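Local coordinates for envelope glycoprotein (Thogoto virus, PDB 5XEA), which probably attaches the virus to a receptor on the host cell and then drives fusion of the viral and host membranes, at residues B[36-41]-B[240-245]. Residues are numbered along the deposited sequence; the frame is centred on the assembly and turned at random.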
ATOM      1  N   SER B  36      -3.852   0.934  26.729  1.00 62.79           N
ATOM      2  CA  SER B  36      -5.260   1.301  26.857  1.00 79.29           C
ATOM      3  C   SER B  36      -5.788   1.968  25.589  1.00 85.44           C
ATOM      4  O   SER B  36      -6.905   1.675  25.146  1.00 94.96           O
ATOM      5  CB  SER B  36      -5.447   2.232  28.057  1.00 77.92           C
ATOM      6  OG  SER B  36      -4.304   2.224  28.905  1.00 74.43           O
ATOM      7  N   ALA B  37      -5.011   2.871  24.998  1.00 79.25           N
ATOM      8  CA  ALA B  37      -5.413   3.592  23.797  1.00 61.93           C
ATOM      9  C   ALA B  37      -4.401   3.366  22.679  1.00 55.81           C
ATOM     10  O   ALA B  37      -3.307   2.837  22.889  1.00 58.21           O
ATOM     11  CB  ALA B  37      -5.573   5.087  24.086  1.00 60.64           C
ATOM     12  N   GLN B  38      -4.782   3.761  21.465  1.00 52.98           N
ATOM     13  CA  GLN B  38      -3.940   3.573  20.288  1.00 56.22           C
ATOM     14  C   GLN B  38      -3.355   4.882  19.743  1.00 57.92           C
ATOM     15  O   GLN B  38      -2.880   4.909  18.599  1.00 54.36           O
ATOM     16  CB  GLN B  38      -4.728   2.849  19.195  1.00 71.16           C
ATOM     17  CG  GLN B  38      -5.393   1.565  19.675  1.00 89.78           C
ATOM     18  CD  GLN B  38      -5.004   0.354  18.845  1.00 97.67           C
ATOM     19  OE1 GLN B  38      -4.204  -0.479  19.277  1.00104.36           O
ATOM     20  NE2 GLN B  38      -5.573   0.249  17.649  1.00 92.16           N
ATOM     21  N   ASN B  39      -3.358   5.959  20.538  1.00 50.95           N
ATOM     22  CA  ASN B  39      -2.789   7.233  20.116  1.00 49.57           C
ATOM     23  C   ASN B  39      -2.070   7.914  21.274  1.00 52.92           C
ATOM     24  O   ASN B  39      -2.534   7.863  22.418  1.00 55.84           O
ATOM     25  CB  ASN B  39      -3.874   8.177  19.571  1.00 51.95           C
ATOM     26  CG  ASN B  39      -4.428   7.723  18.230  1.00 59.92           C
ATOM     27  OD1 ASN B  39      -3.678   7.312  17.337  1.00 57.37           O
ATOM     28  ND2 ASN B  39      -5.748   7.797  18.081  1.00 59.40           N
ATOM     29  N   GLU B  40      -0.921   8.527  20.970  1.00 46.28           N
ATOM     30  CA  GLU B  40      -0.327   9.563  21.803  1.00 48.60           C
ATOM     31  C   GLU B  40      -0.962  10.904  21.476  1.00 45.24           C
ATOM     32  O   GLU B  40      -1.638  11.063  20.459  1.00 48.81           O
ATOM     33  CB  GLU B  40       1.175   9.680  21.578  1.00 42.03           C
ATOM     34  CG  GLU B  40       1.926   8.392  21.631  1.00 52.42           C
ATOM     35  CD  GLU B  40       3.411   8.614  21.524  1.00 56.52           C
ATOM     36  OE1 GLU B  40       3.892   8.926  20.413  1.00 54.63           O
ATOM     37  OE2 GLU B  40       4.100   8.504  22.556  1.00 55.36           O
ATOM     38  N   LEU B  41      -0.745  11.881  22.350  1.00 44.12           N
ATOM     39  CA  LEU B  41      -1.208  13.240  22.117  1.00 47.30           C
ATOM     40  C   LEU B  41      -0.008  14.100  21.765  1.00 47.24           C
ATOM     41  O   LEU B  41       0.899  14.278  22.589  1.00 46.39           O
ATOM     42  CB  LEU B  41      -1.932  13.823  23.329  1.00 53.03           C
ATOM     43  CG  LEU B  41      -2.623  15.133  22.956  1.00 64.16           C
ATOM     44  CD1 LEU B  41      -3.861  14.852  22.116  1.00 67.14           C
ATOM     45  CD2 LEU B  41      -2.959  15.962  24.186  1.00 72.69           C
ATOM     46  N   HIS B 240       5.098  -5.988  17.764  1.00 46.32           N
ATOM     47  CA  HIS B 240       4.404  -5.694  16.519  1.00 45.98           C
ATOM     48  C   HIS B 240       3.431  -4.556  16.785  1.00 42.36           C
ATOM     49  O   HIS B 240       2.471  -4.724  17.540  1.00 46.46           O
ATOM     50  CB  HIS B 240       3.679  -6.917  15.954  1.00 45.06           C
ATOM     51  CG  HIS B 240       2.975  -6.631  14.672  1.00 43.90           C
ATOM     52  ND1 HIS B 240       1.620  -6.389  14.606  1.00 52.00           N
ATOM     53  CD2 HIS B 240       3.445  -6.494  13.411  1.00 48.03           C
ATOM     54  CE1 HIS B 240       1.279  -6.138  13.354  1.00 51.36           C
ATOM     55  NE2 HIS B 240       2.370  -6.188  12.610  1.00 52.17           N
ATOM     56  N   GLN B 241       3.690  -3.399  16.161  1.00 42.88           N
ATOM     57  CA  GLN B 241       2.866  -2.206  16.330  1.00 37.01           C
ATOM     58  C   GLN B 241       2.608  -1.910  17.802  1.00 38.79           C
ATOM     59  O   GLN B 241       3.559  -1.692  18.559  1.00 48.76           O
ATOM     60  CB  GLN B 241       1.568  -2.356  15.527  1.00 41.72           C
ATOM     61  CG  GLN B 241       1.899  -2.519  14.024  1.00 42.43           C
ATOM     62  CD  GLN B 241       0.738  -2.305  13.073  1.00 48.78           C
ATOM     63  OE1 GLN B 241      -0.421  -2.270  13.478  1.00 47.45           O
ATOM     64  NE2 GLN B 241       1.060  -2.144  11.784  1.00 44.94           N
ATOM     65  N   TYR B 242       1.342  -1.915  18.219  1.00 44.18           N
ATOM     66  CA  TYR B 242       0.940  -1.551  19.579  1.00 55.52           C
ATOM     67  C   TYR B 242       1.170  -2.642  20.623  1.00 52.03           C
ATOM     68  O   TYR B 242       0.732  -2.458  21.761  1.00 60.67           O
ATOM     69  CB  TYR B 242      -0.547  -1.176  19.618  1.00 61.43           C
ATOM     70  CG  TYR B 242      -0.933  -0.084  18.670  1.00 58.06           C
ATOM     71  CD1 TYR B 242      -0.531   1.237  18.891  1.00 78.29           C
ATOM     72  CD2 TYR B 242      -1.711  -0.361  17.555  1.00 57.36           C
ATOM     73  CE1 TYR B 242      -0.893   2.263  18.007  1.00 73.86           C
ATOM     74  CE2 TYR B 242      -2.079   0.641  16.675  1.00 73.57           C
ATOM     75  CZ  TYR B 242      -1.669   1.947  16.900  1.00 75.97           C
ATOM     76  OH  TYR B 242      -2.054   2.917  16.007  1.00 65.24           O
ATOM     77  N   ALA B 243       1.801  -3.768  20.293  1.00 59.30           N
ATOM     78  CA  ALA B 243       1.925  -4.881  21.230  1.00 48.18           C
ATOM     79  C   ALA B 243       3.361  -5.379  21.278  1.00 54.71           C
ATOM     80  O   ALA B 243       4.036  -5.460  20.243  1.00 58.34           O
ATOM     81  CB  ALA B 243       1.002  -6.043  20.845  1.00 47.07           C
ATOM     82  N   CYS B 244       3.834  -5.696  22.480  1.00 46.80           N
ATOM     83  CA  CYS B 244       5.086  -6.416  22.646  1.00 45.59           C
ATOM     84  C   CYS B 244       4.812  -7.773  23.276  1.00 53.03           C
ATOM     85  O   CYS B 244       3.883  -7.932  24.071  1.00 49.60           O
ATOM     86  CB  CYS B 244       6.087  -5.651  23.498  1.00 42.11           C
ATOM     87  SG  CYS B 244       6.798  -4.216  22.635  1.00 56.45           S
ATOM     88  N   TYR B 245       5.635  -8.746  22.910  1.00 50.56           N
ATOM     89  CA  TYR B 245       5.486 -10.118  23.364  1.00 48.32           C
ATOM     90  C   TYR B 245       6.800 -10.606  23.947  1.00 52.78           C
ATOM     91  O   TYR B 245       7.885 -10.208  23.510  1.00 47.36           O
ATOM     92  CB  TYR B 245       5.048 -11.055  22.227  1.00 47.46           C
ATOM     93  CG  TYR B 245       3.723 -10.687  21.613  1.00 51.52           C
ATOM     94  CD1 TYR B 245       2.544 -11.254  22.065  1.00 52.33           C
ATOM     95  CD2 TYR B 245       3.651  -9.757  20.581  1.00 50.41           C
ATOM     96  CE1 TYR B 245       1.327 -10.909  21.505  1.00 50.70           C
ATOM     97  CE2 TYR B 245       2.437  -9.412  20.015  1.00 51.33           C
ATOM     98  CZ  TYR B 245       1.285  -9.991  20.481  1.00 49.11           C
ATOM     99  OH  TYR B 245       0.083  -9.647  19.925  1.00 59.23           O
TER
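Gln38 lies over one face of the Tyr242 phenol, an instructive case of how a tight turn can offer an aromatic ring to a connecting loop. The glutamine side chain touches the ring in two places. Its CB stands above the face, 4.2 Å from the Tyr242 ring centroid and 20° off the normal, and this alone is the CH-pi contact. The amide meets the same ring further along, near the CD2–CE2 rim, where Gln38 CD sits 3.6 Å from Tyr242 CD2. A bend at chi2 (-125°) lowers the amide toward the ring from CG, which stands higher above its plane than CD does. The two side chains cross at roughly a right angle. The amide does not lie flat on the ring: the planes are 41° apart, with Gln38 OE1 over the face in a tight approach, 3.0 Å from Tyr242 CD2, and Gln38 NE2 staying 3.6 Å from Tyr242 CE2. The backbone joins in, Gln38 O lying 3.4 Å from Tyr242 CE1. Together they make a small surface contact.

What presents the phenol is the type II' turn from His240 to Ala243, closed by a bond from Ala243 N to His240 O of 3.0 Å. Phe151 meets the same tyrosine edge-to-face and Arg414 adds a cation-pi contact, while the Cys239–Cys244 disulfide links the two strands flanking the turn. In this gp64-family fusogen, the contact joins the loop between strands 24-35 and 40-56, which belong to different antiparallel sheets, to the two-residue type II' turn of a tight beta-hairpin.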